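Local coordinates for hydrolase, haloacid dehalogenase-like family (Pseudomonas syringae pv. tomato, PDB 3S6J), which is a calcium-binding haloacid dehalogenase-like hydrolase that may act as a sugar phosphatase, at residues D12-S20 / A121-K129; A185-G193 / G204-L215. All coordinates share one frame; numbering follows the deposited sequence.

Interaction 1 (D12-S20 / A121-K129); sequences DLDGTLTDS and ATINLKALK. With CA (calcium ion), chain M.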
ATOM      1  N   ASP E  12      10.876   4.705 -13.909  1.00 30.43           N
ATOM      2  CA  ASP E  12       9.517   4.198 -13.918  1.00 33.33           C
ATOM      3  C   ASP E  12       8.580   5.418 -13.797  1.00 33.24           C
ATOM      4  O   ASP E  12       9.044   6.526 -13.499  1.00 32.01           O
ATOM      5  CB  ASP E  12       9.312   3.222 -12.769  1.00 30.76           C
ATOM      6  CG  ASP E  12       7.858   2.883 -12.563  1.00 32.67           C
ATOM      7  OD1 ASP E  12       7.277   2.220 -13.438  1.00 31.93           O
ATOM      8  OD2 ASP E  12       7.301   3.291 -11.525  1.00 32.30           O
ATOM      9  N   LEU E  13       7.279   5.239 -14.031  1.00 32.66           N
ATOM     10  CA  LEU E  13       6.370   6.392 -14.034  1.00 31.33           C
ATOM     11  C   LEU E  13       5.379   6.383 -12.871  1.00 31.53           C
ATOM     12  O   LEU E  13       5.509   7.142 -11.908  1.00 34.18           O
ATOM     13  CB  LEU E  13       5.637   6.475 -15.374  1.00 31.66           C
ATOM     14  CG  LEU E  13       4.687   7.653 -15.634  1.00 33.84           C
ATOM     15  CD1 LEU E  13       5.335   9.013 -15.306  1.00 32.42           C
ATOM     16  CD2 LEU E  13       4.205   7.608 -17.091  1.00 35.78           C
ATOM     17  N   ASP E  14       4.388   5.515 -12.981  1.00 32.79           N
ATOM     18  CA  ASP E  14       3.353   5.333 -11.980  1.00 33.64           C
ATOM     19  C   ASP E  14       3.968   4.918 -10.623  1.00 33.26           C
ATOM     20  O   ASP E  14       4.474   3.816 -10.486  1.00 31.08           O
ATOM     21  CB  ASP E  14       2.377   4.293 -12.558  1.00 33.23           C
ATOM     22  CG  ASP E  14       1.488   3.645 -11.523  1.00 34.25           C
ATOM     23  OD1 ASP E  14       1.454   2.396 -11.498  1.00 37.14           O
ATOM     24  OD2 ASP E  14       0.797   4.356 -10.765  1.00 35.94           O
ATOM     25  N   GLY E  15       3.962   5.823  -9.640  1.00 32.20           N
ATOM     26  CA  GLY E  15       4.456   5.517  -8.305  1.00 28.81           C
ATOM     27  C   GLY E  15       5.854   6.044  -8.073  1.00 31.31           C
ATOM     28  O   GLY E  15       6.365   6.034  -6.951  1.00 31.17           O
ATOM     29  N   THR E  16       6.469   6.532  -9.141  1.00 31.40           N
ATOM     30  CA  THR E  16       7.870   6.911  -9.110  1.00 29.45           C
ATOM     31  C   THR E  16       7.986   8.405  -9.408  1.00 32.25           C
ATOM     32  O   THR E  16       8.641   9.141  -8.657  1.00 30.63           O
ATOM     33  CB  THR E  16       8.692   6.068 -10.118  1.00 31.82           C
ATOM     34  OG1 THR E  16       8.703   4.683  -9.712  1.00 31.17           O
ATOM     35  CG2 THR E  16      10.124   6.595 -10.249  1.00 28.99           C
ATOM     36  N   LEU E  17       7.342   8.851 -10.490  1.00 30.41           N
ATOM     37  CA  LEU E  17       7.256  10.283 -10.794  1.00 31.92           C
ATOM     38  C   LEU E  17       5.853  10.873 -10.520  1.00 33.17           C
ATOM     39  O   LEU E  17       5.727  12.042 -10.173  1.00 31.66           O
ATOM     40  CB  LEU E  17       7.708  10.580 -12.232  1.00 32.64           C
ATOM     41  CG  LEU E  17       9.134  10.171 -12.593  1.00 33.29           C
ATOM     42  CD1 LEU E  17       9.377  10.180 -14.116  1.00 32.73           C
ATOM     43  CD2 LEU E  17      10.160  11.029 -11.862  1.00 32.00           C
ATOM     44  N   THR E  18       4.810  10.059 -10.673  1.00 32.46           N
ATOM     45  CA  THR E  18       3.459  10.490 -10.351  1.00 32.75           C
ATOM     46  C   THR E  18       2.862   9.634  -9.249  1.00 34.34           C
ATOM     47  O   THR E  18       3.079   8.410  -9.205  1.00 33.43           O
ATOM     48  CB  THR E  18       2.505  10.399 -11.574  1.00 34.31           C
ATOM     49  OG1 THR E  18       2.615   9.105 -12.176  1.00 34.15           O
ATOM     50  CG2 THR E  18       2.832  11.470 -12.593  1.00 33.76           C
ATOM     51  N   ASP E  19       2.069  10.269  -8.389  1.00 32.74           N
ATOM     52  CA  ASP E  19       1.404   9.567  -7.292  1.00 31.92           C
ATOM     53  C   ASP E  19       0.149   8.839  -7.787  1.00 33.86           C
ATOM     54  O   ASP E  19      -0.982   9.278  -7.543  1.00 35.42           O
ATOM     55  CB  ASP E  19       1.067  10.544  -6.174  1.00 32.04           C
ATOM     56  CG  ASP E  19       0.660   9.853  -4.900  1.00 32.10           C
ATOM     57  OD1 ASP E  19       0.628   8.602  -4.886  1.00 29.28           O
ATOM     58  OD2 ASP E  19       0.374  10.574  -3.909  1.00 33.26           O
ATOM     59  N   SER E  20       0.353   7.720  -8.475  1.00 29.55           N
ATOM     60  CA  SER E  20      -0.751   7.060  -9.164  1.00 33.64           C
ATOM     61  C   SER E  20      -0.943   5.562  -8.892  1.00 30.83           C
ATOM     62  O   SER E  20      -1.894   4.971  -9.393  1.00 31.20           O
ATOM     63  CB  SER E  20      -0.654   7.299 -10.672  1.00 33.52           C
ATOM     64  OG  SER E  20       0.628   6.983 -11.158  1.00 32.71           O
ATOM     65  N   ALA E 121      -0.164   5.694 -19.559  1.00 41.61           N
ATOM     66  CA  ALA E 121       1.027   6.532 -19.622  1.00 41.33           C
ATOM     67  C   ALA E 121       0.731   7.977 -20.022  1.00 43.73           C
ATOM     68  O   ALA E 121       1.386   8.903 -19.546  1.00 42.53           O
ATOM     69  CB  ALA E 121       2.070   5.915 -20.547  1.00 43.30           C
ATOM     70  N   THR E 122      -0.249   8.181 -20.898  1.00 44.42           N
ATOM     71  CA  THR E 122      -0.621   9.543 -21.300  1.00 43.95           C
ATOM     72  C   THR E 122      -1.248  10.311 -20.142  1.00 42.98           C
ATOM     73  O   THR E 122      -0.992  11.501 -19.958  1.00 44.61           O
ATOM     74  CB  THR E 122      -1.592   9.553 -22.501  1.00 45.65           C
ATOM     75  OG1 THR E 122      -0.979   8.902 -23.624  1.00 46.91           O
ATOM     76  CG2 THR E 122      -1.925  10.982 -22.876  1.00 47.67           C
ATOM     77  N   ILE E 123      -2.063   9.618 -19.355  1.00 42.31           N
ATOM     78  CA  ILE E 123      -2.696  10.212 -18.185  1.00 41.33           C
ATOM     79  C   ILE E 123      -1.671  10.692 -17.145  1.00 43.61           C
ATOM     80  O   ILE E 123      -1.734  11.834 -16.677  1.00 42.92           O
ATOM     81  CB  ILE E 123      -3.705   9.236 -17.541  1.00 39.96           C
ATOM     82  CG1 ILE E 123      -4.955   9.118 -18.426  1.00 40.33           C
ATOM     83  CG2 ILE E 123      -4.053   9.671 -16.119  1.00 38.28           C
ATOM     84  CD1 ILE E 123      -5.750   7.837 -18.240  1.00 41.92           C
ATOM     85  N   ASN E 124      -0.724   9.836 -16.778  1.00 40.68           N
ATOM     86  CA  ASN E 124       0.212  10.223 -15.729  1.00 40.12           C
ATOM     87  C   ASN E 124       1.102  11.382 -16.167  1.00 40.55           C
ATOM     88  O   ASN E 124       1.435  12.250 -15.373  1.00 41.68           O
ATOM     89  CB  ASN E 124       1.056   9.033 -15.287  1.00 39.81           C
ATOM     90  CG  ASN E 124       0.213   7.859 -14.840  1.00 38.94           C
ATOM     91  OD1 ASN E 124       0.458   6.711 -15.227  1.00 41.91           O
ATOM     92  ND2 ASN E 124      -0.781   8.134 -14.019  1.00 37.81           N
ATOM     93  N   LEU E 125       1.474  11.384 -17.444  1.00 42.53           N
ATOM     94  CA  LEU E 125       2.346  12.409 -18.006  1.00 42.92           C
ATOM     95  C   LEU E 125       1.744  13.810 -17.904  1.00 44.82           C
ATOM     96  O   LEU E 125       2.465  14.787 -17.728  1.00 44.96           O
ATOM     97  CB  LEU E 125       2.652  12.092 -19.467  1.00 45.76           C
ATOM     98  CG  LEU E 125       3.489  10.857 -19.798  1.00 45.24           C
ATOM     99  CD1 LEU E 125       3.433  10.588 -21.282  1.00 49.25           C
ATOM    100  CD2 LEU E 125       4.917  11.044 -19.363  1.00 42.87           C
ATOM    101  N   LYS E 126       0.424  13.906 -18.033  1.00 45.18           N
ATOM    102  CA  LYS E 126      -0.273  15.176 -17.831  1.00 45.72           C
ATOM    103  C   LYS E 126       0.082  15.780 -16.468  1.00 46.66           C
ATOM    104  O   LYS E 126       0.327  16.981 -16.357  1.00 46.48           O
ATOM    105  CB  LYS E 126      -1.791  14.986 -17.924  1.00 43.72           C
ATOM    106  CG  LYS E 126      -2.262  14.144 -19.105  1.00 47.19           C
ATOM    107  CD  LYS E 126      -2.346  14.962 -20.384  1.00 51.44           C
ATOM    108  CE  LYS E 126      -3.080  14.204 -21.489  1.00 53.47           C
ATOM    109  NZ  LYS E 126      -3.465  15.095 -22.626  1.00 58.68           N
ATOM    110  N   ALA E 127       0.103  14.948 -15.430  1.00 45.30           N
ATOM    111  CA  ALA E 127       0.383  15.438 -14.088  1.00 42.79           C
ATOM    112  C   ALA E 127       1.773  16.046 -14.001  1.00 44.39           C
ATOM    113  O   ALA E 127       2.052  16.831 -13.114  1.00 47.23           O
ATOM    114  CB  ALA E 127       0.232  14.321 -13.069  1.00 42.34           C
ATOM    115  N   LEU E 128       2.655  15.659 -14.912  1.00 45.55           N
ATOM    116  CA  LEU E 128       3.992  16.228 -14.959  1.00 45.16           C
ATOM    117  C   LEU E 128       4.043  17.264 -16.058  1.00 47.41           C
ATOM    118  O   LEU E 128       5.119  17.677 -16.472  1.00 50.14           O
ATOM    119  CB  LEU E 128       5.029  15.148 -15.266  1.00 45.31           C
ATOM    120  CG  LEU E 128       5.095  13.912 -14.368  1.00 42.97           C
ATOM    121  CD1 LEU E 128       5.914  12.823 -15.050  1.00 38.63           C
ATOM    122  CD2 LEU E 128       5.674  14.266 -13.013  1.00 39.50           C
ATOM    123  N   LYS E 129       2.872  17.677 -16.533  1.00 51.26           N
ATOM    124  CA  LYS E 129       2.757  18.563 -17.690  1.00 49.67           C
ATOM    125  C   LYS E 129       3.798  18.209 -18.751  1.00 51.38           C
ATOM    126  O   LYS E 129       4.579  19.064 -19.174  1.00 53.45           O
ATOM    127  CB  LYS E 129       2.894  20.028 -17.272  1.00 49.13           C
ATOM    128  CG  LYS E 129       2.267  20.352 -15.918  1.00 51.87           C
ATOM    129  CD  LYS E 129       3.220  19.979 -14.778  1.00 52.14           C
ATOM    130  CE  LYS E 129       2.538  20.022 -13.411  1.00 52.17           C
ATOM    131  NZ  LYS E 129       3.284  19.222 -12.395  1.00 44.77           N
TER
HETATM  132 CA    CA M   1       5.556   1.670 -10.696  1.00 34.38          CA
HETATM  133  O   HOH W   1       6.744  -0.345 -11.331  1.00 28.39           O
HETATM  134  O   HOH W   2       3.677   0.760 -12.160  1.00 32.71           O
HETATM  135  O   HOH W   3       4.158   0.362  -8.834  1.00 30.50           O

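Interaction 2 (A185-G193 / G204-L215); sequences ATGVGLLSG and GALRVYEDPLDL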
ATOM      1  N   ALA E 185      21.652  -3.700 -14.568  1.00 34.09           N
ATOM      2  CA  ALA E 185      21.723  -2.255 -14.351  1.00 36.30           C
ATOM      3  C   ALA E 185      21.750  -1.973 -12.844  1.00 33.43           C
ATOM      4  O   ALA E 185      21.596  -2.874 -12.019  1.00 33.26           O
ATOM      5  CB  ALA E 185      20.542  -1.551 -15.010  1.00 33.46           C
ATOM      6  N   THR E 186      21.941  -0.723 -12.474  1.00 34.49           N
ATOM      7  CA  THR E 186      21.937  -0.381 -11.061  1.00 32.46           C
ATOM      8  C   THR E 186      20.561   0.111 -10.703  1.00 31.37           C
ATOM      9  O   THR E 186      20.058   1.037 -11.321  1.00 31.77           O
ATOM     10  CB  THR E 186      22.958   0.700 -10.754  1.00 32.32           C
ATOM     11  OG1 THR E 186      24.244   0.254 -11.192  1.00 32.64           O
ATOM     12  CG2 THR E 186      22.982   1.006  -9.250  1.00 28.06           C
ATOM     13  N   GLY E 187      19.948  -0.534  -9.719  1.00 31.32           N
ATOM     14  CA  GLY E 187      18.585  -0.231  -9.342  1.00 30.45           C
ATOM     15  C   GLY E 187      18.516   0.589  -8.075  1.00 29.35           C
ATOM     16  O   GLY E 187      19.236   0.337  -7.101  1.00 29.46           O
ATOM     17  N   VAL E 188      17.645   1.587  -8.102  1.00 30.95           N
ATOM     18  CA  VAL E 188      17.413   2.475  -6.969  1.00 29.51           C
ATOM     19  C   VAL E 188      15.907   2.543  -6.743  1.00 30.14           C
ATOM     20  O   VAL E 188      15.139   2.761  -7.695  1.00 30.41           O
ATOM     21  CB  VAL E 188      17.976   3.881  -7.242  1.00 31.05           C
ATOM     22  CG1 VAL E 188      17.412   4.893  -6.257  1.00 28.70           C
ATOM     23  CG2 VAL E 188      19.500   3.853  -7.171  1.00 34.16           C
ATOM     24  N   GLY E 189      15.483   2.331  -5.497  1.00 27.63           N
ATOM     25  CA  GLY E 189      14.068   2.213  -5.197  1.00 29.35           C
ATOM     26  C   GLY E 189      13.502   3.410  -4.454  1.00 28.70           C
ATOM     27  O   GLY E 189      14.208   4.020  -3.639  1.00 28.10           O
ATOM     28  N   LEU E 190      12.239   3.727  -4.737  1.00 25.04           N
ATOM     29  CA  LEU E 190      11.503   4.815  -4.081  1.00 27.01           C
ATOM     30  C   LEU E 190      10.332   4.255  -3.282  1.00 27.91           C
ATOM     31  O   LEU E 190       9.639   3.325  -3.736  1.00 26.53           O
ATOM     32  CB  LEU E 190      10.960   5.800  -5.117  1.00 25.32           C
ATOM     33  CG  LEU E 190      11.827   6.971  -5.601  1.00 31.87           C
ATOM     34  CD1 LEU E 190      13.257   6.574  -5.791  1.00 30.42           C
ATOM     35  CD2 LEU E 190      11.257   7.657  -6.867  1.00 30.53           C
ATOM     36  N   LEU E 191      10.093   4.834  -2.109  1.00 28.23           N
ATOM     37  CA  LEU E 191       8.997   4.414  -1.244  1.00 27.69           C
ATOM     38  C   LEU E 191       7.629   4.945  -1.699  1.00 29.01           C
ATOM     39  O   LEU E 191       6.593   4.580  -1.125  1.00 29.76           O
ATOM     40  CB  LEU E 191       9.262   4.854   0.202  1.00 28.80           C
ATOM     41  CG  LEU E 191      10.590   4.409   0.837  1.00 30.76           C
ATOM     42  CD1 LEU E 191      10.692   4.944   2.269  1.00 26.04           C
ATOM     43  CD2 LEU E 191      10.708   2.876   0.820  1.00 27.62           C
ATOM     44  N   SER E 192       7.624   5.787  -2.732  1.00 28.36           N
ATOM     45  CA  SER E 192       6.416   6.527  -3.110  1.00 29.92           C
ATOM     46  C   SER E 192       5.320   5.673  -3.783  1.00 30.74           C
ATOM     47  O   SER E 192       4.186   6.142  -3.981  1.00 29.04           O
ATOM     48  CB  SER E 192       6.768   7.762  -3.953  1.00 28.55           C
ATOM     49  OG  SER E 192       7.729   7.466  -4.949  1.00 27.96           O
ATOM     50  N   GLY E 193       5.658   4.427  -4.109  1.00 28.77           N
ATOM     51  CA  GLY E 193       4.690   3.480  -4.651  1.00 28.96           C
ATOM     52  C   GLY E 193       4.125   2.549  -3.588  1.00 29.35           C
ATOM     53  O   GLY E 193       3.421   1.582  -3.885  1.00 32.70           O
ATOM     54  N   GLY E 204      16.606  -6.146  -5.131  1.00 27.21           N
ATOM     55  CA  GLY E 204      17.865  -5.697  -5.692  1.00 25.40           C
ATOM     56  C   GLY E 204      18.211  -4.220  -5.630  1.00 25.35           C
ATOM     57  O   GLY E 204      19.217  -3.820  -6.187  1.00 26.15           O
ATOM     58  N   ALA E 205      17.406  -3.405  -4.965  1.00 25.24           N
ATOM     59  CA  ALA E 205      17.733  -1.982  -4.858  1.00 26.45           C
ATOM     60  C   ALA E 205      19.077  -1.759  -4.147  1.00 28.64           C
ATOM     61  O   ALA E 205      19.345  -2.376  -3.114  1.00 27.95           O
ATOM     62  CB  ALA E 205      16.613  -1.224  -4.174  1.00 26.19           C
ATOM     63  N   LEU E 206      19.928  -0.914  -4.735  1.00 28.21           N
ATOM     64  CA  LEU E 206      21.224  -0.582  -4.146  1.00 26.74           C
ATOM     65  C   LEU E 206      21.082   0.517  -3.097  1.00 29.31           C
ATOM     66  O   LEU E 206      21.790   0.506  -2.090  1.00 26.65           O
ATOM     67  CB  LEU E 206      22.238  -0.162  -5.217  1.00 26.33           C
ATOM     68  CG  LEU E 206      23.649   0.201  -4.702  1.00 29.47           C
ATOM     69  CD1 LEU E 206      24.344  -1.000  -4.023  1.00 28.07           C
ATOM     70  CD2 LEU E 206      24.516   0.719  -5.826  1.00 26.13           C
ATOM     71  N   ARG E 207      20.175   1.468  -3.359  1.00 27.65           N
ATOM     72  CA  ARG E 207      19.794   2.509  -2.410  1.00 26.41           C
ATOM     73  C   ARG E 207      18.287   2.632  -2.476  1.00 28.55           C
ATOM     74  O   ARG E 207      17.671   2.320  -3.495  1.00 29.33           O
ATOM     75  CB  ARG E 207      20.380   3.868  -2.812  1.00 27.41           C
ATOM     76  CG  ARG E 207      21.898   3.977  -2.742  1.00 28.48           C
ATOM     77  CD  ARG E 207      22.361   4.118  -1.316  1.00 26.21           C
ATOM     78  NE  ARG E 207      22.399   2.825  -0.656  1.00 24.79           N
ATOM     79  CZ  ARG E 207      22.761   2.638   0.608  1.00 27.99           C
ATOM     80  NH1 ARG E 207      23.131   3.673   1.373  1.00 25.20           N
ATOM     81  NH2 ARG E 207      22.763   1.406   1.108  1.00 27.73           N
ATOM     82  N   VAL E 208      17.686   3.102  -1.399  1.00 26.77           N
ATOM     83  CA  VAL E 208      16.273   3.387  -1.404  1.00 28.26           C
ATOM     84  C   VAL E 208      16.011   4.802  -0.847  1.00 28.51           C
ATOM     85  O   VAL E 208      16.530   5.162   0.199  1.00 25.11           O
ATOM     86  CB  VAL E 208      15.508   2.347  -0.578  1.00 28.93           C
ATOM     87  CG1 VAL E 208      14.092   2.851  -0.259  1.00 26.83           C
ATOM     88  CG2 VAL E 208      15.503   0.992  -1.293  1.00 26.52           C
ATOM     89  N   TYR E 209      15.215   5.590  -1.568  1.00 27.70           N
ATOM     90  CA  TYR E 209      14.855   6.935  -1.142  1.00 27.65           C
ATOM     91  C   TYR E 209      13.347   7.074  -1.008  1.00 29.10           C
ATOM     92  O   TYR E 209      12.575   6.264  -1.563  1.00 29.30           O
ATOM     93  CB  TYR E 209      15.402   7.949  -2.145  1.00 29.03           C
ATOM     94  CG  TYR E 209      16.898   7.819  -2.284  1.00 30.50           C
ATOM     95  CD1 TYR E 209      17.754   8.224  -1.249  1.00 31.21           C
ATOM     96  CD2 TYR E 209      17.455   7.276  -3.420  1.00 28.84           C
ATOM     97  CE1 TYR E 209      19.119   8.096  -1.353  1.00 27.87           C
ATOM     98  CE2 TYR E 209      18.829   7.136  -3.531  1.00 31.81           C
ATOM     99  CZ  TYR E 209      19.646   7.551  -2.494  1.00 29.71           C
ATOM    100  OH  TYR E 209      20.994   7.399  -2.622  1.00 32.61           O
ATOM    101  N   GLU E 210      12.909   8.102  -0.292  1.00 27.39           N
ATOM    102  CA  GLU E 210      11.478   8.309  -0.107  1.00 29.15           C
ATOM    103  C   GLU E 210      10.742   8.556  -1.406  1.00 29.62           C
ATOM    104  O   GLU E 210       9.733   7.901  -1.702  1.00 26.73           O
ATOM    105  CB  GLU E 210      11.218   9.457   0.844  1.00 28.87           C
ATOM    106  CG  GLU E 210      11.684   9.140   2.239  1.00 32.07           C
ATOM    107  CD  GLU E 210      11.360  10.240   3.212  1.00 37.73           C
ATOM    108  OE1 GLU E 210      11.193  11.397   2.772  1.00 35.49           O
ATOM    109  OE2 GLU E 210      11.268   9.944   4.423  1.00 43.83           O
ATOM    110  N   ASP E 211      11.257   9.510  -2.169  1.00 28.77           N
ATOM    111  CA  ASP E 211      10.557  10.040  -3.318  1.00 28.66           C
ATOM    112  C   ASP E 211      11.583  10.780  -4.202  1.00 29.93           C
ATOM    113  O   ASP E 211      12.771  10.769  -3.901  1.00 26.85           O
ATOM    114  CB  ASP E 211       9.361  10.910  -2.865  1.00 27.32           C
ATOM    115  CG  ASP E 211       9.771  12.034  -1.894  1.00 30.66           C
ATOM    116  OD1 ASP E 211      10.951  12.447  -1.934  1.00 31.21           O
ATOM    117  OD2 ASP E 211       8.928  12.498  -1.089  1.00 27.38           O
ATOM    118  N   PRO E 212      11.137  11.365  -5.330  1.00 31.47           N
ATOM    119  CA  PRO E 212      12.132  11.970  -6.227  1.00 29.72           C
ATOM    120  C   PRO E 212      12.937  13.078  -5.553  1.00 30.89           C
ATOM    121  O   PRO E 212      14.120  13.215  -5.852  1.00 32.05           O
ATOM    122  CB  PRO E 212      11.286  12.526  -7.376  1.00 31.09           C
ATOM    123  CG  PRO E 212      10.032  11.663  -7.360  1.00 31.16           C
ATOM    124  CD  PRO E 212       9.785  11.332  -5.919  1.00 28.25           C
ATOM    125  N   LEU E 213      12.318  13.826  -4.642  1.00 31.58           N
ATOM    126  CA  LEU E 213      13.011  14.912  -3.959  1.00 33.39           C
ATOM    127  C   LEU E 213      14.112  14.326  -3.101  1.00 33.79           C
ATOM    128  O   LEU E 213      15.238  14.844  -3.070  1.00 33.44           O
ATOM    129  CB  LEU E 213      12.055  15.746  -3.099  1.00 32.16           C
ATOM    130  CG  LEU E 213      12.614  16.963  -2.334  1.00 34.07           C
ATOM    131  CD1 LEU E 213      13.151  18.033  -3.277  1.00 34.47           C
ATOM    132  CD2 LEU E 213      11.551  17.593  -1.423  1.00 31.68           C
ATOM    133  N   ASP E 214      13.791  13.245  -2.399  1.00 31.19           N
ATOM    134  CA  ASP E 214      14.770  12.635  -1.515  1.00 31.36           C
ATOM    135  C   ASP E 214      15.928  12.129  -2.353  1.00 33.14           C
ATOM    136  O   ASP E 214      17.095  12.307  -2.005  1.00 32.38           O
ATOM    137  CB  ASP E 214      14.157  11.500  -0.696  1.00 31.74           C
ATOM    138  CG  ASP E 214      15.077  11.037   0.415  1.00 34.16           C
ATOM    139  OD1 ASP E 214      16.001  11.826   0.761  1.00 32.31           O
ATOM    140  OD2 ASP E 214      14.884   9.901   0.931  1.00 30.80           O
ATOM    141  N   LEU E 215      15.592  11.512  -3.482  1.00 32.50           N
ATOM    142  CA  LEU E 215      16.605  11.009  -4.399  1.00 30.64           C
ATOM    143  C   LEU E 215      17.449  12.163  -4.949  1.00 33.45           C
ATOM    144  O   LEU E 215      18.677  12.078  -5.018  1.00 33.86           O
ATOM    145  CB  LEU E 215      15.933  10.241  -5.535  1.00 29.58           C
ATOM    146  CG  LEU E 215      16.745   9.919  -6.785  1.00 31.45           C
ATOM    147  CD1 LEU E 215      18.015   9.186  -6.452  1.00 33.57           C
ATOM    148  CD2 LEU E 215      15.892   9.088  -7.702  1.00 34.05           C
TER
HETATM  149  O   HOH W   4      20.907  -2.784  -8.402  1.00 30.18           O

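Interaction 1 (D12-S20 / A121-K129)
The DxDxT loop of the HAD fold, which follows strand 8-11 and carries the calcium site, packs against segment 121-129 through Leu13, Leu17 and Thr18. The two methyls of Leu13 part: CD2 lies 3.9 Å from Asn124 CB, and the Leu13 and Leu128 side chains run past each other in opposite directions with Leu13 CD1 3.9 Å from Leu128 CD1. Leu128 CD1 also meets Leu17 CB. Thr18 crosses Asn124 at about a right angle, its OG1 3.5 Å from Asn124 CB. With CG2 anti to the carbonyl carbon, the methyl of Thr18 sits 3.2 Å from Asn124 O and also touches Ala127 CB and Leu128 CG. Asn124 ND2 comes 3.4 Å from Ser20 OG at a poor angle and bonds instead to Tyr83 OH. Leu13 O accepts from the backbone N of Thr16, Leu17 and Thr18, which curls the loop tightly. On the metal side, Asp12 OD2 binds calcium at 2.5 Å and Asp14 O at 2.4 Å, with three waters and Asp172 completing the shell. Thr16 OG1 donates to the anti lone pair of Asp12 OD2 (2.7 Å), steadying that carboxylate. Ile112 of strand 110-113 touches Leu13, Leu17 and Leu125, and Ala92 of strand 91-92 touches Leu128, so the contact lies beside strand 110-113 of the central sheet and includes one strand, 18-19, of the small antiparallel pair.

Interaction 2 (A185-G193 / G204-L215)
Val188 and Leu190 of strand 186-190 face the same side of the sheet as Tyr209 of strand 207-209, its parallel neighbour in a beta-alpha-beta unit connected by helix 197-202. Val188 CG1, anti to the backbone N (chi1 164°), comes to the edge of the Tyr209 ring, near its plane, 3.7 Å from CD2. The Tyr209 hydroxyl bonds to Glu221, and the ring of His218 meets its ring with the two planes about 25° apart. The Leu190 and Leu215 side chains cross at about a right angle, with Leu190 CD1 4.1 Å from Leu215 CD2, whereas Leu190 CD2 approaches Pro212 CD at the start of helix 212-217. The Leu191 side chain crosses that of Val208 at about a right angle, bringing CD2 to 3.6 Å from Val208 CG1. Gly189 has no side chain, and Ala205 CB lies 4.0 Å from its N while Val208 CA approaches its O. The backbones are joined by a ladder of bonds, including Gly189 N to Arg207 O (3.0 Å) and Tyr209 N to Gly189 O (2.8 Å); Leu206 N meets Gly187 O almost straight, at 177°. Helix 197-202 covers Val208 and Ala205, while Ile222 of helix 219-222 packs on Val188 and Leu215. Arg43 of the second subunit forms salt bridges with Glu210 and Asp211, and its Trp42 packs on Leu191. Asp211 caps the following helix: its OD1 accepts from Asp214 N at 3.0 Å, and Asp214 OD2 in turn takes the N-H of Glu210 on its anti lone pair at 2.9 Å.

Overall arrangement
Both contacts belong to the alpha/beta core of the HAD fold, with centres about 16 Å apart. Interaction 1 is almost wholly buried and joins the metal-binding loop to a helix mainly by side-chain packing, without hydrogen bonds between the segments; interaction 2 is partly buried and joins two parallel strands at the sheet's edge within this chain, chiefly by backbone hydrogen bonds, with apolar side chains added. The C-terminal end of its strands reaches the second subunit, which also touches interaction 1 at Asp19. The two meet where Ser192 OG and Gly15 O lie 2.8 Å apart, probably hydrogen-bonded, and where Leu190 and Pro212 pack on Thr16, so the end of strand 186-190 borders the calcium-binding loop.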